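Local coordinates for pyridoxal phosphate homeostasis protein (Bifidobacterium adolescentis ATCC 15703, PDB 3CPG) that probably binds pyridoxal 5'-phosphate and takes part in the homeostasis of this cofactor, on a TIM-barrel scaffold related to the alanine racemase N-terminal domain, at residues Glu139-Ser143 with Ile144-Glu148; Leu229-Glu233 with Pro234-Arg238. All coordinates share one frame; numbering follows the deposited sequence.

Contact 1: Glu139-Ser143 with Ile144-Glu148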
# COMPACT_ATOMS: atom_id res chain seq x y z
N GLU A 139 0.46 5.69 -0.75
CA GLU A 139 1.50 4.95 -1.45
C GLU A 139 1.84 5.41 -2.86
O GLU A 139 2.84 4.96 -3.43
CB GLU A 139 1.12 3.47 -1.53
CG GLU A 139 1.04 2.75 -0.19
CD GLU A 139 1.04 1.25 -0.36
OE1 GLU A 139 1.49 0.77 -1.42
OE2 GLU A 139 0.60 0.54 0.57
N SER A 140 1.04 6.31 -3.41
CA SER A 140 1.22 6.75 -4.79
C SER A 140 1.89 8.10 -5.02
O SER A 140 1.62 8.75 -6.02
CB SER A 140 -0.14 6.76 -5.48
OG SER A 140 -1.03 7.60 -4.75
N VAL A 141 2.76 8.54 -4.11
CA VAL A 141 3.43 9.82 -4.30
C VAL A 141 4.54 9.61 -5.33
O VAL A 141 5.56 8.98 -5.04
CB VAL A 141 3.99 10.34 -2.97
CG1 VAL A 141 4.57 11.73 -3.16
CG2 VAL A 141 2.88 10.37 -1.92
N ASP A 142 4.33 10.15 -6.53
CA ASP A 142 5.28 9.97 -7.63
C ASP A 142 6.11 11.19 -8.01
O ASP A 142 6.82 11.16 -9.01
CB ASP A 142 4.51 9.46 -8.86
CG ASP A 142 3.48 10.46 -9.35
OD1 ASP A 142 2.91 11.21 -8.53
OD2 ASP A 142 3.22 10.51 -10.57
N SER A 143 6.03 12.25 -7.22
CA SER A 143 6.79 13.45 -7.54
C SER A 143 6.98 14.39 -6.36
O SER A 143 6.22 14.36 -5.39
CB SER A 143 6.10 14.22 -8.67
OG SER A 143 4.87 14.76 -8.21
N ILE A 144 8.00 15.23 -6.45
CA ILE A 144 8.27 16.21 -5.41
C ILE A 144 7.08 17.15 -5.39
O ILE A 144 6.64 17.59 -4.32
CB ILE A 144 9.55 17.03 -5.72
CG1 ILE A 144 10.79 16.13 -5.59
CG2 ILE A 144 9.63 18.23 -4.79
CD1 ILE A 144 12.10 16.82 -5.94
N ASP A 145 6.55 17.43 -6.57
CA ASP A 145 5.41 18.33 -6.72
C ASP A 145 4.20 17.83 -5.93
O ASP A 145 3.59 18.59 -5.17
CB ASP A 145 5.05 18.48 -8.20
CG ASP A 145 3.94 19.49 -8.45
OD1 ASP A 145 3.98 20.58 -7.85
OD2 ASP A 145 3.04 19.18 -9.25
N LEU A 146 3.84 16.56 -6.11
CA LEU A 146 2.70 16.00 -5.39
C LEU A 146 2.98 15.99 -3.89
O LEU A 146 2.12 16.34 -3.09
CB LEU A 146 2.39 14.58 -5.88
CG LEU A 146 1.20 13.86 -5.23
CD1 LEU A 146 -0.04 14.73 -5.32
CD2 LEU A 146 0.96 12.51 -5.91
N ALA A 147 4.19 15.60 -3.52
CA ALA A 147 4.57 15.55 -2.11
C ALA A 147 4.40 16.91 -1.45
O ALA A 147 3.97 17.00 -0.30
CB ALA A 147 6.02 15.07 -1.98
N GLU A 148 4.75 17.97 -2.17
CA GLU A 148 4.62 19.33 -1.64
C GLU A 148 3.15 19.68 -1.45
O GLU A 148 2.78 20.29 -0.45
CB GLU A 148 5.25 20.35 -2.60
CG GLU A 148 6.76 20.23 -2.78
CD GLU A 148 7.30 21.25 -3.77
OE1 GLU A 148 6.77 21.34 -4.89
OE2 GLU A 148 8.27 21.97 -3.42

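Contact 2: Leu229-Glu233 with Pro234-Arg238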
# COMPACT_ATOMS: atom_id res chain seq x y z
N LEU A 229 17.96 4.87 2.92
CA LEU A 229 18.16 4.66 4.35
C LEU A 229 19.60 4.95 4.74
O LEU A 229 19.87 5.53 5.79
CB LEU A 229 17.82 3.21 4.72
CG LEU A 229 16.35 2.85 4.90
CD1 LEU A 229 16.23 1.38 5.27
CD2 LEU A 229 15.74 3.72 5.99
N ALA A 230 20.52 4.55 3.87
CA ALA A 230 21.94 4.75 4.14
C ALA A 230 22.36 6.22 4.10
O ALA A 230 23.33 6.60 4.77
CB ALA A 230 22.77 3.95 3.14
N SER A 231 21.64 7.04 3.35
CA SER A 231 21.98 8.45 3.22
C SER A 231 21.98 9.21 4.54
O SER A 231 22.78 10.12 4.75
CB SER A 231 21.03 9.15 2.24
OG SER A 231 19.78 9.44 2.85
N GLY A 232 21.06 8.83 5.43
CA GLY A 232 20.99 9.49 6.72
C GLY A 232 20.55 10.94 6.62
O GLY A 232 20.76 11.72 7.56
N GLU A 233 19.95 11.31 5.50
CA GLU A 233 19.49 12.69 5.32
C GLU A 233 18.20 12.89 6.11
O GLU A 233 17.50 11.93 6.43
CB GLU A 233 19.27 12.98 3.84
CG GLU A 233 20.46 12.65 2.96
CD GLU A 233 20.68 13.66 1.86
OE1 GLU A 233 19.70 14.07 1.20
OE2 GLU A 233 21.85 14.05 1.63
N PRO A 234 17.88 14.15 6.44
CA PRO A 234 16.67 14.48 7.20
C PRO A 234 15.39 13.82 6.68
O PRO A 234 15.09 13.87 5.49
CB PRO A 234 16.61 16.00 7.11
CG PRO A 234 18.06 16.38 7.09
CD PRO A 234 18.64 15.37 6.12
N GLY A 235 14.66 13.19 7.60
CA GLY A 235 13.41 12.54 7.24
C GLY A 235 13.51 11.30 6.36
O GLY A 235 12.56 10.99 5.65
N THR A 236 14.63 10.60 6.41
CA THR A 236 14.79 9.40 5.58
C THR A 236 14.98 8.11 6.38
O THR A 236 14.96 7.02 5.81
CB THR A 236 16.00 9.53 4.64
OG1 THR A 236 17.21 9.59 5.41
CG2 THR A 236 15.89 10.78 3.78
N ASP A 237 15.15 8.22 7.69
CA ASP A 237 15.38 7.04 8.53
C ASP A 237 14.22 6.05 8.63
O ASP A 237 14.41 4.94 9.14
CB ASP A 237 15.80 7.46 9.94
CG ASP A 237 14.66 8.07 10.72
OD1 ASP A 237 14.13 9.11 10.28
OD2 ASP A 237 14.30 7.51 11.77
N ARG A 238 13.04 6.43 8.17
CA ARG A 238 11.89 5.53 8.23
C ARG A 238 11.46 5.01 6.86
O ARG A 238 10.40 4.41 6.72
CB ARG A 238 10.71 6.22 8.93
CG ARG A 238 10.91 6.36 10.44
CD ARG A 238 9.64 6.85 11.11
NE ARG A 238 9.73 6.80 12.57
CZ ARG A 238 10.57 7.53 13.30
NH1 ARG A 238 11.41 8.37 12.71
NH2 ARG A 238 10.57 7.42 14.62
O HOH W 1 18.34 7.54 6.98

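Contact 1: Glu139-Ser143 with Ile144-Glu148
With a chi1 of 68°, Ser143 tucks its hydroxyl between its own backbone N and carbonyl carbon, and from there OG faces the first turn of the helix that starts at Ile144. Leu146 takes a different rotamer: its CG lies anti to the backbone N (chi1 -179°), which swings the isobutyl group back toward the strand end. Ser143 is the N-cap. Its OG accepts from Leu146 N at 3.0 Å in a nearly straight bond, so one of the amide groups at the start of the helix, which has no preceding turn to bond to, is satisfied by a side chain. The backbone of the same residue opens the regular helical pattern, as Ser143 O accepts a hydrogen bond from Ala147 N at 3.0 Å. Ser143 OG also rests against the aliphatic start of Leu146, 3.4 Å from Leu146 CB.

Beyond the cap, Leu146 reaches the chain that leads into it. Leu146 CD2 lies 3.5 Å from Asp142 OD1, the two side chains crossing at about a right angle, and 3.8 Å from Ser140 O. On the strand side Val141 contributes CG1, which meets the methyl of Ala147 (CG1 to CB 3.8 Å) and stands more distantly beside Leu146 CG. Val141, Leu146 and Ala147 thus line the inside of the corner where the chain turns from strand to helix, the axes of strand 139-141 and helix segment 144-148 lying at 107° to each other.

This corner belongs to the beta-alpha-beta unit of strand 137-141, helix 144-157 and strand 161-166. Val141 touches Val163 of that next parallel strand, while Ile144 and Ala147 pack on helix 183-191 through Ile186 and Ile190.

Contact 2: Leu229-Glu233 with Pro234-Arg238
Thr236 meets Glu233 across a type II beta turn, Glu233 to Thr236, that follows the end of a helix. The hydroxyl makes the short bond: Thr236 OG1 donates to Glu233 O at 2.6 Å, with the donor tilted 19° from the carbonyl plane. The turn's own bond, Thr236 N to Glu233 O, is weak at 3.2 Å. Glu233 O thus accepts from both the hydroxyl and, weakly, the amide of Thr236. A chi1 of 65° sets OG1 between the backbone N and carbonyl carbon of Thr236, on the side of the carbonyl it binds. The methyl CG2 also lies against Glu233 O.

Further out, Leu229 lays its CD2 methyl over the chain beyond the turn, 3.4 Å from Thr236 O and close to Asp237 O. The approach to the turn is shaped by Gly232, which leaves the helix with positive phi, and by an ST turn in which Ser231 OG accepts from Glu233 N at 3.2 Å; Ser231 OG is also hydrogen-bonded to Ile228 O. One ordered water spans helix end and turn, donating to Leu229 O and to Thr236 OG1, each 2.8 Å from the water oxygen.

In the fold
Following the chain from the N terminus, contact 1 comes first, where strand 137-141 turns into helix 144-157; it closes the short strand-to-helix connection of one beta-alpha-beta unit. The chain then runs through strand 161-166, helix 183-191 and strand 196-202 before helix 211-231 ends in contact 2, a helix-to-loop corner on the way to strand 241-243 of the same barrel. The two are in series, neither nested nor crossed. The centres of contact 1 and contact 2 are about 17 Å apart and their nearest atoms about 11 Å apart, so neither bears on the other directly. Contact 1 is partly buried at a helix start; contact 2 lies at the surface, joining a helix's last turn to the following loop.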